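Long-range contacts in fucose-binding lectin (Kordia periserrulae, PDB 6HTN), which probably acts as a fucose-recognising lectin of beta-propeller type, binding methyl alpha-L-fucopyranoside: residues A[24-29]-A[42-48]; A[74-79]-A[92-98]; A[115-119]-A[137-142]. One frame throughout, in Å; residues are numbered along the deposited sequence.

Contact 1 (A[24-29]-A[42-48]); sequences NGKLLE and LTNQFSA. With MFU (methyl alpha-L-fucopyranoside), chain G; EDO (1,2-ethanediol), chain L.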
loop_
_atom_site.group_PDB
_atom_site.type_symbol
_atom_site.label_atom_id
_atom_site.label_comp_id
_atom_site.label_asym_id
_atom_site.label_seq_id
_atom_site.Cartn_x
_atom_site.Cartn_y
_atom_site.Cartn_z
ATOM N N ASN A 24 10.952 -11.242 7.626
ATOM C CA ASN A 24 10.357 -12.062 8.699
ATOM C C ASN A 24 9.082 -11.508 9.296
ATOM O O ASN A 24 8.522 -12.134 10.163
ATOM C CB ASN A 24 11.383 -12.337 9.800
ATOM C CG ASN A 24 11.816 -11.087 10.548
ATOM O OD1 ASN A 24 11.204 -10.042 10.406
ATOM N ND2 ASN A 24 12.982 -11.131 11.202
ATOM N N GLY A 25 8.537 -10.416 8.774
ATOM C CA GLY A 25 7.263 -9.861 9.244
ATOM C C GLY A 25 7.297 -9.389 10.693
ATOM O O GLY A 25 6.230 -9.263 11.268
ATOM N N LYS A 26 8.480 -9.116 11.195
ATOM C CA LYS A 26 8.679 -8.588 12.558
ATOM C C LYS A 26 9.152 -7.152 12.538
ATOM O O LYS A 26 9.921 -6.736 11.672
ATOM C CB LYS A 26 9.664 -9.451 13.348
ATOM C CG LYS A 26 9.124 -10.869 13.435
ATOM C CD LYS A 26 8.553 -11.309 14.676
ATOM C CE LYS A 26 8.311 -12.814 14.722
ATOM N NZ LYS A 26 7.111 -13.122 15.557
ATOM N N LEU A 27 8.726 -6.401 13.550
ATOM C CA LEU A 27 9.198 -5.013 13.703
ATOM C C LEU A 27 10.671 -4.995 14.108
ATOM O O LEU A 27 11.112 -5.843 14.937
ATOM C CB LEU A 27 8.310 -4.251 14.698
ATOM C CG LEU A 27 6.865 -4.043 14.269
ATOM C CD1 LEU A 27 6.026 -3.509 15.423
ATOM C CD2 LEU A 27 6.759 -3.152 13.064
ATOM N N LEU A 28 11.365 -4.072 13.504
ATOM C CA LEU A 28 12.790 -3.734 13.768
ATOM C C LEU A 28 12.819 -2.386 14.459
ATOM O O LEU A 28 12.098 -1.425 14.026
ATOM C CB LEU A 28 13.515 -3.648 12.425
ATOM C CG LEU A 28 14.932 -3.108 12.439
ATOM C CD1 LEU A 28 15.843 -4.017 13.249
ATOM C CD2 LEU A 28 15.475 -2.949 11.024
ATOM N N GLU A 29 13.665 -2.242 15.470
ATOM C CA GLU A 29 13.973 -0.946 16.106
ATOM C C GLU A 29 15.439 -0.639 15.887
ATOM O O GLU A 29 16.285 -1.506 16.286
ATOM C CB GLU A 29 13.673 -0.988 17.591
ATOM C CG GLU A 29 14.040 0.288 18.318
ATOM C CD GLU A 29 13.888 0.201 19.816
ATOM O OE1 GLU A 29 14.232 -0.865 20.404
ATOM O OE2 GLU A 29 13.385 1.210 20.437
ATOM N N LEU A 42 13.361 -3.942 21.016
ATOM C CA LEU A 42 12.058 -4.310 20.415
ATOM C C LEU A 42 12.264 -5.316 19.265
ATOM O O LEU A 42 11.368 -6.095 18.999
ATOM C CB LEU A 42 11.348 -3.032 19.950
ATOM C CG LEU A 42 10.064 -3.240 19.145
ATOM C CD1 LEU A 42 9.072 -2.087 19.437
ATOM C CD2 LEU A 42 10.392 -3.305 17.646
ATOM N N THR A 43 13.426 -5.244 18.626
ATOM C CA THR A 43 13.713 -5.975 17.363
ATOM C C THR A 43 13.362 -7.450 17.482
ATOM O O THR A 43 13.819 -8.127 18.439
ATOM C CB THR A 43 15.163 -5.804 16.981
ATOM O OG1 THR A 43 15.400 -4.426 16.757
ATOM C CG2 THR A 43 15.566 -6.592 15.750
ATOM N N ASN A 44 12.598 -7.955 16.497
ATOM C CA ASN A 44 12.272 -9.390 16.296
ATOM C C ASN A 44 11.305 -9.903 17.357
ATOM O O ASN A 44 11.050 -11.116 17.332
ATOM C CB ASN A 44 13.552 -10.229 16.160
ATOM C CG ASN A 44 14.188 -9.986 14.815
ATOM O OD1 ASN A 44 13.530 -9.580 13.841
ATOM N ND2 ASN A 44 15.487 -10.260 14.696
ATOM N N GLN A 45 10.757 -9.082 18.242
ATOM C CA GLN A 45 9.822 -9.588 19.246
ATOM C C GLN A 45 8.393 -9.680 18.729
ATOM O O GLN A 45 7.632 -10.526 19.223
ATOM C CB GLN A 45 9.798 -8.756 20.517
ATOM C CG GLN A 45 11.066 -8.789 21.338
ATOM C CD GLN A 45 10.770 -8.236 22.731
ATOM O OE1 GLN A 45 9.855 -8.689 23.423
ATOM N NE2 GLN A 45 11.464 -7.161 23.097
ATOM N N PHE A 46 7.992 -8.806 17.805
ATOM C CA PHE A 46 6.557 -8.617 17.509
ATOM C C PHE A 46 6.266 -8.653 15.992
ATOM O O PHE A 46 6.948 -7.977 15.227
ATOM C CB PHE A 46 6.064 -7.289 18.073
ATOM C CG PHE A 46 6.400 -7.092 19.535
ATOM C CD1 PHE A 46 5.731 -7.764 20.517
ATOM C CD2 PHE A 46 7.426 -6.228 19.871
ATOM C CE1 PHE A 46 6.069 -7.567 21.850
ATOM C CE2 PHE A 46 7.707 -5.953 21.208
ATOM C CZ PHE A 46 7.052 -6.664 22.183
ATOM N N SER A 47 5.291 -9.454 15.607
ATOM C CA SER A 47 4.801 -9.563 14.221
ATOM C C SER A 47 3.831 -8.411 13.939
ATOM O O SER A 47 3.019 -8.046 14.819
ATOM C CB SER A 47 4.151 -10.888 13.972
ATOM O OG SER A 47 5.175 -11.889 13.907
ATOM N N ALA A 48 3.860 -7.894 12.704
ATOM C CA ALA A 48 2.866 -6.875 12.298
ATOM C C ALA A 48 2.668 -6.984 10.793
ATOM O O ALA A 48 3.416 -7.751 10.119
ATOM C CB ALA A 48 3.344 -5.509 12.706
HETATM C C1 MFU G . 17.581 1.012 24.160
HETATM C C2 MFU G . 16.671 0.124 23.308
HETATM C C3 MFU G . 15.286 -0.072 23.831
HETATM C C4 MFU G . 14.628 1.294 23.951
HETATM C C5 MFU G . 15.601 2.061 24.862
HETATM C C6 MFU G . 15.107 3.535 25.009
HETATM O O1 MFU G . 17.573 0.304 25.351
HETATM O O2 MFU G . 17.244 -1.235 23.291
HETATM O O3 MFU G . 14.435 -0.886 22.992
HETATM O O4 MFU G . 14.627 1.999 22.687
HETATM O O5 MFU G . 16.878 2.286 24.252
HETATM C CM MFU G . 18.436 0.964 26.317
HETATM C C1 EDO L . 15.132 -14.110 14.717
HETATM O O1 EDO L . 15.087 -14.103 16.167
HETATM C C2 EDO L . 13.986 -13.491 13.975
HETATM O O2 EDO L . 13.988 -13.744 12.486
HETATM O O HOH W 1 5.967 -12.508 11.291
HETATM O O HOH W 2 9.405 -6.521 17.085
#
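Backbone hydrogen bonds set the line of this contact. L27 donates from N to F46 O (2.9 Å) and accepts at its O from N44 N (3.0 Å), while A48 N reaches G25 O at 3.1 Å. K26 and S47 form one isolated beta bridge, their CA atoms 4.3 Å apart, so the loop 42-48 runs alongside 24-29. A type II turn from L42 to Q45 puts N44 at positive phi, and water 2 fills the gap beside it, 2.8 Å from each of L27 O, L42 O and F46 N.

Side chains add polar links. K26 NZ donates to S47 OG at 2.8 Å. T43 OG1, also hydrogen-bonded to G40 O, takes E29 N at 3.1 Å, and E29 OE1 accepts L42 N at 3.3 Å. OE1 and OE2 of E29 also accept from O3 (2.6 Å) and O4 (2.7 Å) of the fucoside, so the same OE1 meets both turn and sugar.

The apolar part centres on L27, whose CB meets L42 CD2 at 3.7 Å and whose CG lies 4.1 Å from A48 CB.

Here the loop leaving the outer strand of a beta-propeller blade packs on the next blade: L42 and F46 join L27 against L80 of strand 77-82 and also touch W87 of strand 87-89. Within the blade, strand 13-20 flanks strand 27-32, and its Y18 hydrogen-bonds E29.

Contact 2 (A[74-79]-A[92-98]); sequences DGKIIE and LTGQFYG. Unlike the reference sequence in segment 74-79: D74 (reference Asn). With MFU (methyl alpha-L-fucopyranoside), chain H.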
loop_
_atom_site.group_PDB
_atom_site.type_symbol
_atom_site.label_atom_id
_atom_site.label_comp_id
_atom_site.label_asym_id
_atom_site.label_seq_id
_atom_site.Cartn_x
_atom_site.Cartn_y
_atom_site.Cartn_z
ATOM N N ASP A 74 -3.928 -9.761 13.205
ATOM C CA ASP A 74 -5.410 -9.898 13.204
ATOM C C ASP A 74 -6.127 -8.664 12.622
ATOM O O ASP A 74 -7.361 -8.570 12.721
ATOM C CB ASP A 74 -5.922 -10.131 14.622
ATOM C CG ASP A 74 -5.557 -8.991 15.582
ATOM O OD1 ASP A 74 -4.778 -8.040 15.196
ATOM O OD2 ASP A 74 -5.991 -9.099 16.774
ATOM N N GLY A 75 -5.391 -7.731 12.016
ATOM C CA GLY A 75 -6.027 -6.537 11.435
ATOM C C GLY A 75 -6.315 -5.460 12.457
ATOM O O GLY A 75 -6.907 -4.443 12.085
ATOM N N LYS A 76 -5.942 -5.642 13.717
ATOM C CA LYS A 76 -6.253 -4.652 14.760
ATOM C C LYS A 76 -4.994 -3.917 15.181
ATOM O O LYS A 76 -3.874 -4.472 15.116
ATOM C CB LYS A 76 -6.919 -5.341 15.939
ATOM C CG LYS A 76 -8.256 -5.943 15.511
ATOM C CD LYS A 76 -9.256 -6.125 16.586
ATOM C CE LYS A 76 -10.559 -6.684 16.118
ATOM N NZ LYS A 76 -11.242 -7.446 17.181
ATOM N N ILE A 77 -5.156 -2.677 15.594
ATOM C CA ILE A 77 -4.029 -1.864 16.078
ATOM C C ILE A 77 -3.382 -2.530 17.290
ATOM O O ILE A 77 -4.095 -2.944 18.221
ATOM C CB ILE A 77 -4.419 -0.396 16.344
ATOM C CG1 ILE A 77 -4.935 0.233 15.041
ATOM C CG2 ILE A 77 -3.249 0.380 16.918
ATOM C CD1 ILE A 77 -5.717 1.529 15.229
ATOM N N ILE A 78 -2.052 -2.623 17.252
ATOM C CA ILE A 78 -1.238 -3.075 18.408
ATOM C C ILE A 78 -0.455 -1.881 18.924
ATOM O O ILE A 78 0.019 -1.050 18.126
ATOM C CB ILE A 78 -0.327 -4.255 18.050
ATOM C CG1 ILE A 78 0.720 -3.908 16.998
ATOM C CG2 ILE A 78 -1.167 -5.430 17.604
ATOM C CD1 ILE A 78 1.793 -4.993 16.844
ATOM N N GLU A 79 -0.341 -1.784 20.243
ATOM C CA GLU A 79 0.422 -0.741 20.922
ATOM C C GLU A 79 1.580 -1.431 21.675
ATOM O O GLU A 79 1.261 -2.300 22.478
ATOM C CB GLU A 79 -0.462 0.024 21.884
ATOM C CG GLU A 79 0.332 1.047 22.708
ATOM C CD GLU A 79 -0.485 1.772 23.768
ATOM O OE1 GLU A 79 -1.296 1.085 24.455
ATOM O OE2 GLU A 79 -0.248 3.007 23.956
ATOM N N LEU A 92 -4.242 -0.248 24.376
ATOM C CA LEU A 92 -4.945 -0.026 23.077
ATOM C C LEU A 92 -5.027 -1.323 22.283
ATOM O O LEU A 92 -5.916 -1.462 21.460
ATOM C CB LEU A 92 -4.262 1.079 22.277
ATOM C CG LEU A 92 -4.980 1.484 20.969
ATOM C CD1 LEU A 92 -6.421 1.942 21.247
ATOM C CD2 LEU A 92 -4.245 2.645 20.329
ATOM N N THR A 93 -4.066 -2.243 22.463
ATOM C CA THR A 93 -3.932 -3.412 21.597
ATOM C C THR A 93 -5.259 -4.182 21.502
ATOM O O THR A 93 -5.887 -4.496 22.538
ATOM C CB THR A 93 -2.840 -4.338 22.110
ATOM O OG1 THR A 93 -1.617 -3.618 22.071
ATOM C CG2 THR A 93 -2.776 -5.643 21.335
ATOM N N GLY A 94 -5.672 -4.479 20.288
ATOM C CA GLY A 94 -6.795 -5.357 20.010
ATOM C C GLY A 94 -8.153 -4.676 20.085
ATOM O O GLY A 94 -9.160 -5.350 19.851
ATOM N N GLN A 95 -8.247 -3.390 20.381
ATOM C CA GLN A 95 -9.558 -2.703 20.508
ATOM C C GLN A 95 -10.161 -2.337 19.136
ATOM O O GLN A 95 -11.397 -2.376 18.991
ATOM C CB GLN A 95 -9.459 -1.485 21.405
ATOM C CG GLN A 95 -9.120 -1.836 22.859
ATOM C CD GLN A 95 -9.366 -0.644 23.761
ATOM O OE1 GLN A 95 -10.434 -0.015 23.680
ATOM N NE2 GLN A 95 -8.420 -0.338 24.641
ATOM N N PHE A 96 -9.340 -1.921 18.163
ATOM C CA PHE A 96 -9.862 -1.312 16.932
ATOM C C PHE A 96 -9.179 -1.901 15.710
ATOM O O PHE A 96 -7.967 -2.143 15.703
ATOM C CB PHE A 96 -9.633 0.203 16.955
ATOM C CG PHE A 96 -10.278 0.882 18.137
ATOM C CD1 PHE A 96 -11.653 1.052 18.173
ATOM C CD2 PHE A 96 -9.519 1.324 19.187
ATOM C CE1 PHE A 96 -12.259 1.674 19.256
ATOM C CE2 PHE A 96 -10.125 1.927 20.284
ATOM C CZ PHE A 96 -11.472 2.102 20.310
ATOM N N TYR A 97 -9.957 -2.024 14.636
ATOM C CA TYR A 97 -9.403 -2.379 13.325
ATOM C C TYR A 97 -8.638 -1.214 12.758
ATOM O O TYR A 97 -9.094 -0.062 12.867
ATOM C CB TYR A 97 -10.513 -2.748 12.343
ATOM C CG TYR A 97 -11.135 -4.097 12.608
ATOM C CD1 TYR A 97 -10.447 -5.266 12.342
ATOM C CD2 TYR A 97 -12.418 -4.195 13.082
ATOM C CE1 TYR A 97 -11.018 -6.508 12.546
ATOM C CE2 TYR A 97 -13.022 -5.428 13.286
ATOM C CZ TYR A 97 -12.310 -6.594 13.028
ATOM O OH TYR A 97 -12.938 -7.802 13.229
ATOM N N GLY A 98 -7.504 -1.495 12.132
ATOM C CA GLY A 98 -6.726 -0.478 11.424
ATOM C C GLY A 98 -6.407 -0.921 10.043
ATOM O O GLY A 98 -6.061 -2.070 9.843
HETATM C C1 MFU H . 0.091 2.351 29.427
HETATM C C2 MFU H . -0.611 1.781 28.196
HETATM C C3 MFU H . -1.642 2.803 27.724
HETATM C C4 MFU H . -0.950 4.087 27.395
HETATM C C5 MFU H . -0.258 4.601 28.688
HETATM C C6 MFU H . 0.476 5.894 28.433
HETATM O O1 MFU H . -0.920 2.404 30.449
HETATM O O2 MFU H . -1.228 0.551 28.588
HETATM O O3 MFU H . -2.361 2.247 26.617
HETATM O O4 MFU H . 0.071 3.945 26.415
HETATM O O5 MFU H . 0.729 3.571 29.097
HETATM C CM MFU H . -0.313 3.008 31.607
HETATM O O HOH W 3 -13.502 -8.332 15.893
HETATM O O HOH W 4 -9.407 -8.133 19.836
HETATM O O HOH W 5 -6.452 -1.436 18.764
#
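I77 gives up the most surface here and does so with both backbone and side chain. Its O accepts from G94 N (3.0 Å), within the type II turn L92-Q95, and its N donates to F96 O (2.9 Å) just after it. The third strand of a propeller blade is thereby joined to the loop leaving the outer strand, beside a fucoside pocket. I77 CG1 lies 4.1 Å from G98 CA; a CB on G98 would clash there, so glycine suits the spot.

K76, bridged to Y97 with CA atoms 4.1 Å apart, brings its CE over the face of the tyrosine ring, 3.8 Å from the centroid in a CH-pi contact, and its NZ makes an off-centre cation-pi contact at 4.9 Å. Water 3 joins K76 NZ (2.7 Å) to Y97 OH (2.8 Å), a hydroxyl also hydrogen-bonded to D124 of the third subunit.

L92 begins the turn. Its CD2 packs on I77 CG2 at 4.2 Å, and its N donates to E79 OE1 at 3.2 Å. The same E79 OE1 takes O3 of the fucoside at 2.7 Å; E79 OE2 takes O4 at 2.7 Å and is also hydrogen-bonded to Y69 OH.

The chemistry thus runs from a hydrated, cationic-aromatic end at the subunit boundary to an acidic end that binds sugar hydroxyls.

Contact 3 (A[115-119]-A[137-142]); sequences HIRVY and WYVGAY. With MFU (methyl alpha-L-fucopyranoside), chain I; MFU (methyl alpha-L-fucopyranoside), chain H.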
loop_
_atom_site.group_PDB
_atom_site.type_symbol
_atom_site.label_atom_id
_atom_site.label_comp_id
_atom_site.label_asym_id
_atom_site.label_seq_id
_atom_site.Cartn_x
_atom_site.Cartn_y
_atom_site.Cartn_z
ATOM N N HIS A 115 -0.688 12.608 27.350
ATOM C CA HIS A 115 -1.858 12.538 26.455
ATOM C C HIS A 115 -1.353 12.003 25.120
ATOM O O HIS A 115 -0.323 12.530 24.636
ATOM C CB HIS A 115 -2.465 13.922 26.270
ATOM C CG HIS A 115 -2.927 14.507 27.551
ATOM N ND1 HIS A 115 -4.195 14.317 28.016
ATOM C CD2 HIS A 115 -2.246 15.186 28.498
ATOM C CE1 HIS A 115 -4.310 14.913 29.220
ATOM N NE2 HIS A 115 -3.144 15.424 29.523
ATOM N N ILE A 116 -2.044 11.000 24.589
ATOM C CA ILE A 116 -1.658 10.414 23.287
ATOM C C ILE A 116 -2.832 10.451 22.342
ATOM O O ILE A 116 -3.970 10.247 22.769
ATOM C CB ILE A 116 -1.159 8.966 23.502
ATOM C CG1 ILE A 116 -0.124 8.845 24.620
ATOM C CG2 ILE A 116 -0.640 8.388 22.171
ATOM C CD1 ILE A 116 0.144 7.427 25.009
ATOM N N ARG A 117 -2.540 10.727 21.089
ATOM C CA ARG A 117 -3.552 10.646 20.018
ATOM C C ARG A 117 -2.990 9.761 18.906
ATOM O O ARG A 117 -1.851 9.996 18.446
ATOM C CB ARG A 117 -3.877 12.061 19.513
ATOM C CG ARG A 117 -4.433 13.002 20.585
ATOM C CD ARG A 117 -5.802 12.551 21.042
ATOM N NE ARG A 117 -6.405 13.492 22.001
ATOM C CZ ARG A 117 -6.281 13.386 23.333
ATOM N NH1 ARG A 117 -5.521 12.440 23.888
ATOM N NH2 ARG A 117 -6.894 14.272 24.117
ATOM N N VAL A 118 -3.786 8.789 18.500
ATOM C CA VAL A 118 -3.405 7.797 17.467
ATOM C C VAL A 118 -4.436 7.896 16.346
ATOM O O VAL A 118 -5.641 7.956 16.645
ATOM C CB VAL A 118 -3.404 6.390 18.057
ATOM C CG1 VAL A 118 -3.094 5.364 16.974
ATOM C CG2 VAL A 118 -2.389 6.291 19.189
ATOM N N TYR A 119 -3.993 7.903 15.090
ATOM C CA TYR A 119 -4.903 8.097 13.940
ATOM C C TYR A 119 -4.696 6.938 12.968
ATOM O O TYR A 119 -3.554 6.617 12.633
ATOM C CB TYR A 119 -4.593 9.415 13.232
ATOM C CG TYR A 119 -4.729 10.598 14.151
ATOM C CD1 TYR A 119 -3.690 10.957 14.992
ATOM C CD2 TYR A 119 -5.917 11.355 14.216
ATOM C CE1 TYR A 119 -3.808 12.002 15.891
ATOM C CE2 TYR A 119 -6.028 12.399 15.090
ATOM C CZ TYR A 119 -4.988 12.714 15.925
ATOM O OH TYR A 119 -5.080 13.708 16.873
ATOM N N TRP A 137 -8.775 4.357 26.658
ATOM C CA TRP A 137 -8.802 4.868 25.272
ATOM C C TRP A 137 -10.240 5.167 24.896
ATOM O O TRP A 137 -11.159 4.357 25.190
ATOM C CB TRP A 137 -8.176 3.837 24.337
ATOM C CG TRP A 137 -6.694 3.776 24.510
ATOM C CD1 TRP A 137 -5.998 2.912 25.318
ATOM C CD2 TRP A 137 -5.704 4.565 23.852
ATOM N NE1 TRP A 137 -4.665 3.135 25.215
ATOM C CE2 TRP A 137 -4.433 4.154 24.324
ATOM C CE3 TRP A 137 -5.753 5.591 22.894
ATOM C CZ2 TRP A 137 -3.249 4.714 23.876
ATOM C CZ3 TRP A 137 -4.592 6.142 22.441
ATOM C CH2 TRP A 137 -3.347 5.698 22.912
ATOM N N TYR A 138 -10.438 6.266 24.190
ATOM C CA TYR A 138 -11.762 6.614 23.648
ATOM C C TYR A 138 -11.601 7.175 22.239
ATOM O O TYR A 138 -10.533 7.749 21.883
ATOM C CB TYR A 138 -12.440 7.613 24.605
ATOM C CG TYR A 138 -11.783 8.954 24.738
ATOM C CD1 TYR A 138 -12.154 10.023 23.924
ATOM C CD2 TYR A 138 -10.859 9.230 25.733
ATOM C CE1 TYR A 138 -11.581 11.274 24.038
ATOM C CE2 TYR A 138 -10.281 10.482 25.878
ATOM C CZ TYR A 138 -10.635 11.521 25.031
ATOM O OH TYR A 138 -10.068 12.760 25.111
ATOM N N VAL A 139 -12.690 7.111 21.495
ATOM C CA VAL A 139 -12.720 7.650 20.118
ATOM C C VAL A 139 -12.874 9.162 20.218
ATOM O O VAL A 139 -13.842 9.626 20.870
ATOM C CB VAL A 139 -13.806 6.980 19.251
ATOM C CG1 VAL A 139 -13.910 7.667 17.899
ATOM C CG2 VAL A 139 -13.575 5.501 19.123
ATOM N N GLY A 140 -11.965 9.911 19.605
ATOM C CA GLY A 140 -11.942 11.367 19.666
ATOM C C GLY A 140 -12.875 12.015 18.692
ATOM O O GLY A 140 -13.506 11.316 17.819
ATOM N N ALA A 141 -12.928 13.343 18.759
ATOM C CA ALA A 141 -13.824 14.136 17.891
ATOM C C ALA A 141 -13.254 14.325 16.486
ATOM O O ALA A 141 -13.954 14.836 15.600
ATOM C CB ALA A 141 -14.019 15.485 18.558
ATOM N N TYR A 142 -12.016 13.911 16.227
ATOM C CA TYR A 142 -11.402 14.137 14.904
ATOM C C TYR A 142 -12.286 13.544 13.813
ATOM O O TYR A 142 -12.749 12.383 13.917
ATOM C CB TYR A 142 -10.024 13.438 14.831
ATOM C CG TYR A 142 -9.418 13.490 13.466
ATOM C CD1 TYR A 142 -8.660 14.562 13.044
ATOM C CD2 TYR A 142 -9.614 12.446 12.554
ATOM C CE1 TYR A 142 -8.114 14.658 11.787
ATOM C CE2 TYR A 142 -9.030 12.501 11.303
ATOM C CZ TYR A 142 -8.299 13.607 10.893
ATOM O OH TYR A 142 -7.735 13.679 9.654
HETATM C C1 MFU I . -10.048 15.431 22.650
HETATM C C2 MFU I . -10.414 14.914 21.268
HETATM C C3 MFU I . -10.057 15.928 20.204
HETATM C C4 MFU I . -8.677 16.404 20.279
HETATM C C5 MFU I . -8.443 16.923 21.694
HETATM C C6 MFU I . -7.081 17.430 21.939
HETATM O O1 MFU I . -10.990 16.497 22.753
HETATM O O2 MFU I . -11.771 14.483 21.230
HETATM O O3 MFU I . -10.397 15.354 18.908
HETATM O O4 MFU I . -7.726 15.274 20.150
HETATM O O5 MFU I . -8.794 15.956 22.685
HETATM C CM MFU I . -10.986 17.073 24.041
HETATM C C1 MFU H . 0.091 2.351 29.427
HETATM C C2 MFU H . -0.611 1.781 28.196
HETATM C C3 MFU H . -1.642 2.803 27.724
HETATM C C4 MFU H . -0.950 4.087 27.395
HETATM C C5 MFU H . -0.258 4.601 28.688
HETATM C C6 MFU H . 0.476 5.894 28.433
HETATM O O1 MFU H . -0.920 2.404 30.449
HETATM O O2 MFU H . -1.228 0.551 28.588
HETATM O O3 MFU H . -2.361 2.247 26.617
HETATM O O4 MFU H . 0.071 3.945 26.415
HETATM O O5 MFU H . 0.729 3.571 29.097
HETATM C CM MFU H . -0.313 3.008 31.607
#
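Two separate fucoside molecules are gripped from this one contact, although its backbones never meet: the nearest CA atoms, those of R117 and G140, are 8.4 Å apart, and no hydrogen bond crosses directly between the segments. R117 donates from NE to O4 and from NH2 to O5 of the chain I sugar, both at 2.9 Å, and A141 N adds a hydrogen bond to its O2 (3.0 Å). W137 faces the other way, with NE1 2.8 Å from O3 of the chain H sugar.

What joins the segments is side chains. W137 CH2 lies 3.9 Å from both I116 CG2 and V118 CG2, with I116 at the edge of the indole. At the far end Y119 turns its ring edge to the face of Y142, a T-shaped pair with centroids 5.3 Å apart and planes at 77°.

This is the logic of a beta-propeller lectin blade. Strand 114-121 and the outer strand 138-139 belong to one antiparallel sheet with strand 127-132 between them. The chain H sugar lies between the second and third blades of this chain, where W137 meets E79 and R67 of the preceding blade; the chain I sugar lies between the third blade and a second subunit.

W37 of that subunit completes the chain I site, hydrogen-bonding the sugar, as does E129, and meeting Y142 edge-to-face. D133 pairs with R117 in a salt bridge and hydrogen-bonds Y138 OH.

Going from the N terminus, the three contacts follow in series; none nests in or crosses another. Contact 1 closes a loop through the third and fourth strands of the first blade, joining the start of 27-32 to the linker toward the second. Contact 2 does the same one blade on, touching contact 1 where I78 CD1 lies 3.9 Å from S47 O. Contact 3, in the last blade of the chain, closes a loop through strand 127-132, from the second strand to the outer one and the turn after it. It meets contact 2 through W137, whose CZ2 is 3.5 Å from E79 OE2, and both reach the chain H fucoside. Contacts 1 and 3 lie on opposite sides of the chain's centre.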